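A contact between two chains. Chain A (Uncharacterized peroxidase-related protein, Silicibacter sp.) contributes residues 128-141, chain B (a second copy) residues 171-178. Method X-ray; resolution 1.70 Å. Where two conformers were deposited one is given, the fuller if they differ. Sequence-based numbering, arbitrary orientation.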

ATOM      1  N   ASP A 128       3.619  -6.257  18.375  1.00 10.11           N
ATOM      2  CA  ASP A 128       2.541  -5.740  17.551  1.00  9.31           C
ATOM      3  C   ASP A 128       2.509  -4.209  17.549  1.00 14.35           C
ATOM      4  O   ASP A 128       2.241  -3.565  16.527  1.00 11.90           O
ATOM      5  CB  ASP A 128       1.212  -6.261  18.081  1.00 12.80           C
ATOM      6  CG  ASP A 128       0.891  -7.708  17.797  1.00 16.22           C
ATOM      7  OD1 ASP A 128       1.570  -8.347  16.964  1.00 12.72           O
ATOM      8  OD2 ASP A 128      -0.072  -8.186  18.442  1.00 14.08           O
ATOM      9  N   PHE A 129       2.762  -3.616  18.713  1.00  9.89           N
ATOM     10  CA  PHE A 129       2.839  -2.163  18.856  1.00 11.75           C
ATOM     11  C   PHE A 129       4.016  -1.588  18.054  1.00  6.62           C
ATOM     12  O   PHE A 129       3.900  -0.597  17.340  1.00  8.19           O
ATOM     13  CB  PHE A 129       2.950  -1.829  20.347  1.00  9.08           C
ATOM     14  CG  PHE A 129       2.767  -0.356  20.707  1.00 14.84           C
ATOM     15  CD1 PHE A 129       1.508   0.171  20.967  1.00 14.50           C
ATOM     16  CD2 PHE A 129       3.848   0.506  20.798  1.00 13.12           C
ATOM     17  CE1 PHE A 129       1.359   1.500  21.312  1.00  9.60           C
ATOM     18  CE2 PHE A 129       3.709   1.839  21.117  1.00  8.38           C
ATOM     19  CZ  PHE A 129       2.444   2.342  21.346  1.00  9.52           C
ATOM     20  N   ALA A 130       5.166  -2.228  18.182  1.00  8.31           N
ATOM     21  CA  ALA A 130       6.346  -1.809  17.419  1.00  8.85           C
ATOM     22  C   ALA A 130       6.043  -1.876  15.931  1.00  5.85           C
ATOM     23  O   ALA A 130       6.402  -0.952  15.193  1.00  9.83           O
ATOM     24  CB  ALA A 130       7.549  -2.658  17.789  1.00 11.63           C
ATOM     25  N   ALA A 131       5.388  -2.941  15.510  1.00  8.80           N
ATOM     26  CA  ALA A 131       4.988  -3.151  14.114  1.00 11.56           C
ATOM     27  C   ALA A 131       4.055  -2.062  13.634  1.00 12.05           C
ATOM     28  O   ALA A 131       4.223  -1.489  12.549  1.00 10.18           O
ATOM     29  CB  ALA A 131       4.326  -4.514  13.903  1.00 14.02           C
ATOM     30  N   LYS A 132       3.055  -1.756  14.451  1.00  8.62           N
ATOM     31  CA  LYS A 132       2.132  -0.696  14.088  1.00  9.32           C
ATOM     32  C   LYS A 132       2.794   0.676  14.050  1.00  7.19           C
ATOM     33  O   LYS A 132       2.481   1.563  13.232  1.00 15.00           O
ATOM     34  CB  LYS A 132       0.947  -0.703  15.056  1.00 13.85           C
ATOM     35  CG  LYS A 132      -0.092   0.349  14.628  1.00 19.45           C
ATOM     36  CD  LYS A 132      -1.328   0.320  15.517  1.00 21.13           C
ATOM     37  CE  LYS A 132      -2.367   1.290  14.959  1.00 19.45           C
ATOM     38  NZ  LYS A 132      -3.704   0.929  15.493  1.00 22.72           N
HETATM   39  N   MSE A 133       3.728   0.936  14.950  1.00  8.48           N
HETATM   40  CA  MSE A 133       4.517   2.152  14.917  1.00  7.59           C
HETATM   41  C   MSE A 133       5.362   2.228  13.649  1.00 12.07           C
HETATM   42  O   MSE A 133       5.578   3.278  13.063  1.00 10.64           O
HETATM   43  CB  MSE A 133       5.478   2.175  16.098  1.00 16.82           C
HETATM   44  CG  MSE A 133       4.890   2.642  17.413  1.00 15.29           C
HETATM   45 SE   MSE A 133       6.147   2.715  18.819  0.75  9.24          SE
HETATM   46  CE  MSE A 133       7.230   4.100  18.077  1.00  7.86           C
ATOM     47  N   THR A 134       5.830   1.057  13.234  1.00 10.92           N
ATOM     48  CA  THR A 134       6.726   0.997  12.084  1.00 10.79           C
ATOM     49  C   THR A 134       5.953   1.249  10.804  1.00 11.02           C
ATOM     50  O   THR A 134       6.382   2.023   9.931  1.00 11.24           O
ATOM     51  CB  THR A 134       7.482  -0.338  12.090  1.00 10.11           C
ATOM     52  OG1 THR A 134       8.338  -0.365  13.246  1.00 10.71           O
ATOM     53  CG2 THR A 134       8.396  -0.456  10.868  1.00 11.83           C
ATOM     54  N   ARG A 135       4.768   0.650  10.689  1.00 10.35           N
ATOM     55  CA  ARG A 135       3.940   0.861   9.499  1.00 11.96           C
ATOM     56  C   ARG A 135       3.048   2.086   9.509  1.00 17.28           C
ATOM     57  O   ARG A 135       2.729   2.669   8.452  1.00 14.64           O
ATOM     58  CB  ARG A 135       3.060  -0.387   9.329  1.00 10.50           C
ATOM     59  CG  ARG A 135       3.838  -1.555   8.765  1.00 21.90           C
ATOM     60  CD  ARG A 135       3.661  -2.830   9.553  1.00 41.39           C
ATOM     61  NE  ARG A 135       2.662  -3.704   8.961  1.00 49.27           N
ATOM     62  CZ  ARG A 135       2.347  -4.916   9.385  1.00157.91           C
ATOM     63  NH1 ARG A 135       2.943  -5.478  10.437  1.00 31.06           N
ATOM     64  NH2 ARG A 135       1.399  -5.551   8.693  1.00 52.35           N
ATOM     65  N   ALA A 136       2.577   2.518  10.671  1.00 12.99           N
ATOM     66  CA  ALA A 136       1.512   3.523  10.697  1.00 11.52           C
ATOM     67  C   ALA A 136       1.425   4.198  12.044  1.00 11.72           C
ATOM     68  O   ALA A 136       0.386   4.138  12.700  1.00 11.72           O
ATOM     69  CB  ALA A 136       0.185   2.857  10.374  1.00 18.79           C
ATOM     70  N   SER A 137       2.533   4.840  12.410  1.00 13.44           N
ATOM     71  CA  SER A 137       2.545   5.480  13.720  1.00 12.82           C
ATOM     72  C   SER A 137       1.437   6.503  13.910  1.00 11.77           C
ATOM     73  O   SER A 137       0.963   6.703  15.033  1.00 15.97           O
ATOM     74  CB  SER A 137       3.926   6.110  13.971  1.00 21.65           C
ATOM     75  OG  SER A 137       4.285   7.085  13.018  1.00 16.36           O
ATOM     76  N   ALA A 138       0.991   7.149  12.829  1.00 13.77           N
ATOM     77  CA  ALA A 138      -0.031   8.185  12.946  1.00 12.11           C
ATOM     78  C   ALA A 138      -1.367   7.619  13.413  1.00 13.86           C
ATOM     79  O   ALA A 138      -2.220   8.347  13.914  1.00 12.90           O
ATOM     80  CB  ALA A 138      -0.230   8.914  11.623  1.00 11.20           C
ATOM     81  N   GLU A 139      -1.524   6.313  13.269  1.00 15.51           N
ATOM     82  CA  GLU A 139      -2.770   5.659  13.632  1.00 14.96           C
ATOM     83  C   GLU A 139      -2.732   5.062  15.029  1.00 14.91           C
ATOM     84  O   GLU A 139      -3.671   4.434  15.498  1.00 12.58           O
ATOM     85  CB  GLU A 139      -3.039   4.571  12.590  1.00 13.18           C
ATOM     86  CG  GLU A 139      -3.138   5.144  11.180  1.00 17.19           C
ATOM     87  CD  GLU A 139      -3.560   4.148  10.131  1.00 39.26           C
ATOM     88  OE1 GLU A 139      -3.734   2.950  10.444  1.00 43.66           O
ATOM     89  OE2 GLU A 139      -3.719   4.593   8.973  1.00 41.33           O
ATOM     90  N   ILE A 140      -1.660   5.234  15.768  1.00 10.69           N
ATOM     91  CA  ILE A 140      -1.647   4.713  17.138  0.50 10.12           C
ATOM     92  C   ILE A 140      -2.557   5.581  17.997  1.00 16.19           C
ATOM     93  O   ILE A 140      -2.513   6.809  17.898  1.00 13.54           O
ATOM     94  CB  ILE A 140      -0.252   4.630  17.732  0.50 16.21           C
ATOM     95  CG1 ILE A 140       0.539   3.497  17.026  0.50 16.03           C
ATOM     96  CG2 ILE A 140      -0.208   4.423  19.227  0.50 14.82           C
ATOM     97  CD1 ILE A 140       1.945   4.024  16.934  0.50 17.19           C
ATOM     98  N   GLU A 141      -3.381   4.903  18.793  1.00 14.26           N
ATOM     99  CA  GLU A 141      -4.378   5.535  19.650  1.00 22.19           C
ATOM    100  C   GLU A 141      -4.232   5.121  21.121  1.00 15.04           C
ATOM    101  O   GLU A 141      -3.515   4.186  21.461  1.00 11.23           O
ATOM    102  CB  GLU A 141      -5.815   5.151  19.300  1.00 27.22           C
ATOM    103  CG  GLU A 141      -6.372   5.501  17.960  1.00 35.43           C
ATOM    104  CD  GLU A 141      -7.073   6.840  17.884  1.00157.91           C
ATOM    105  OE1 GLU A 141      -7.660   7.320  18.872  1.00 85.83           O
ATOM    106  OE2 GLU A 141      -6.984   7.374  16.762  1.00 31.59           O
TER
ATOM    107  N   THR B 171      11.835  10.197  15.491  1.00 10.61           N
ATOM    108  CA  THR B 171      11.107  11.134  16.340  1.00  7.02           C
ATOM    109  C   THR B 171       9.654  11.250  15.929  1.00 11.66           C
ATOM    110  O   THR B 171       8.776  11.471  16.780  1.00 10.13           O
ATOM    111  CB  THR B 171      11.759  12.530  16.372  1.00 11.42           C
ATOM    112  OG1 THR B 171      11.725  13.138  15.085  1.00 14.20           O
ATOM    113  CG2 THR B 171      13.207  12.352  16.786  1.00 11.49           C
ATOM    114  N   ASN B 172       9.290  11.102  14.659  1.00  6.76           N
ATOM    115  CA  ASN B 172       7.874  11.058  14.317  1.00  6.33           C
ATOM    116  C   ASN B 172       7.149   9.920  15.011  1.00  7.51           C
ATOM    117  O   ASN B 172       6.020  10.101  15.413  1.00 11.10           O
ATOM    118  CB  ASN B 172       7.700  10.844  12.810  1.00  9.62           C
ATOM    119  CG  ASN B 172       8.153  11.946  11.893  1.00 12.87           C
ATOM    120  OD1 ASN B 172       8.072  11.852  10.658  1.00 11.90           O
ATOM    121  ND2 ASN B 172       8.676  12.983  12.505  1.00 11.49           N
ATOM    122  N   ARG B 173       7.840   8.782  15.069  1.00  9.47           N
ATOM    123  CA  ARG B 173       7.191   7.587  15.600  1.00 11.05           C
ATOM    124  C   ARG B 173       7.002   7.722  17.102  1.00 12.77           C
ATOM    125  O   ARG B 173       5.945   7.365  17.629  1.00 11.43           O
ATOM    126  CB  ARG B 173       8.023   6.365  15.190  1.00  9.66           C
ATOM    127  CG  ARG B 173       7.701   6.036  13.721  1.00 11.11           C
ATOM    128  CD  ARG B 173       8.427   4.797  13.210  1.00 11.02           C
ATOM    129  NE  ARG B 173       7.941   4.506  11.876  1.00  8.35           N
ATOM    130  CZ  ARG B 173       8.298   5.015  10.720  1.00 12.66           C
ATOM    131  NH1 ARG B 173       9.234   5.943  10.651  1.00 11.19           N
ATOM    132  NH2 ARG B 173       7.715   4.604   9.593  1.00  9.76           N
ATOM    133  N   VAL B 174       8.036   8.245  17.756  1.00 11.75           N
ATOM    134  CA  VAL B 174       7.931   8.475  19.195  1.00 12.40           C
ATOM    135  C   VAL B 174       6.819   9.468  19.496  1.00 20.61           C
ATOM    136  O   VAL B 174       6.005   9.366  20.420  1.00 13.27           O
ATOM    137  CB  VAL B 174       9.264   9.004  19.742  1.00 13.33           C
ATOM    138  CG1 VAL B 174       9.133   9.363  21.223  1.00 11.91           C
ATOM    139  CG2 VAL B 174      10.394   8.000  19.551  1.00 17.19           C
ATOM    140  N   ALA B 175       6.774  10.533  18.673  1.00  8.27           N
ATOM    141  CA  ALA B 175       5.828  11.596  18.964  1.00  7.34           C
ATOM    142  C   ALA B 175       4.420  11.060  18.804  1.00 10.07           C
ATOM    143  O   ALA B 175       3.534  11.233  19.616  1.00 11.40           O
ATOM    144  CB  ALA B 175       6.088  12.818  18.095  1.00  6.91           C
ATOM    145  N   SER B 176       4.229  10.382  17.680  1.00 11.63           N
ATOM    146  CA  SER B 176       2.899   9.919  17.334  1.00  7.84           C
ATOM    147  C   SER B 176       2.491   8.802  18.274  1.00 10.36           C
ATOM    148  O   SER B 176       1.344   8.800  18.726  1.00 15.89           O
ATOM    149  CB  SER B 176       2.851   9.478  15.872  1.00 12.80           C
ATOM    150  OG  SER B 176       2.755  10.631  15.034  1.00 10.94           O
ATOM    151  N   ALA B 177       3.392   7.885  18.574  1.00  9.93           N
ATOM    152  CA  ALA B 177       2.973   6.775  19.429  1.00 12.22           C
ATOM    153  C   ALA B 177       2.636   7.208  20.837  1.00 15.06           C
ATOM    154  O   ALA B 177       1.885   6.495  21.520  1.00 13.24           O
ATOM    155  CB  ALA B 177       4.069   5.723  19.490  1.00 11.85           C
ATOM    156  N   THR B 178       3.174   8.322  21.294  1.00  9.19           N
ATOM    157  CA  THR B 178       2.919   8.801  22.645  1.00  8.54           C
ATOM    158  C   THR B 178       1.959   9.979  22.721  1.00 10.84           C
ATOM    159  O   THR B 178       1.772  10.520  23.820  1.00 11.62           O
ATOM    160  CB  THR B 178       4.236   9.177  23.357  1.00 13.44           C
ATOM    161  OG1 THR B 178       4.825  10.295  22.699  1.00 12.90           O
ATOM    162  CG2 THR B 178       5.243   8.027  23.325  1.00 13.63           C
TER
HETATM  163  O   HOH W   1       3.879   9.767  12.690  1.00  9.50           O
HETATM  164  O   HOH W   2      -1.685   8.509  20.020  1.00 19.61           O

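Residues 128-136 of chain A continue a helix whose last turns lead into a short 3-10 segment, 137-139; chain B contributes part of a helix that begins before Thr B171. The helix axes approach to 9.8 Å at 118° between their N-to-C directions. The closest CA pair in the register is Ser A137, in the 3-10 segment, and Arg B173, whose CA atoms lie 5.4 Å apart.

Arg B173 supplies the direct hydrogen bonds. Near the end of a helix, carbonyls lack amide partners from a following turn, and here two of them accept from the guanidinium edge: NE of Arg B173 to O of Met A133, and NH2 to O of Thr A134, both 2.9 Å. An extended chain, t at chi2 and chi3, carries the group there. Thr A134 turns its own hydroxyl back to its helix, OG1 bonding O of Ala A130 at 2.8 Å.

Beside this polar site, Ala B177 points toward chain A. CB of Ala B177 meets SE of selenomethionine Met A133 and CD1 of Ile A140, each at 3.7 Å, and CZ of Phe A129 at 4.2 Å; the small methyl fits among three larger apolar groups.

Serines suit a place where the stretches share a water, since their short hydroxyls can bond to it from both chains: water 1 joins OG of Ser A137 to OG of Ser B176, 2.7 Å from each. The stretches bury 420 Å² in all.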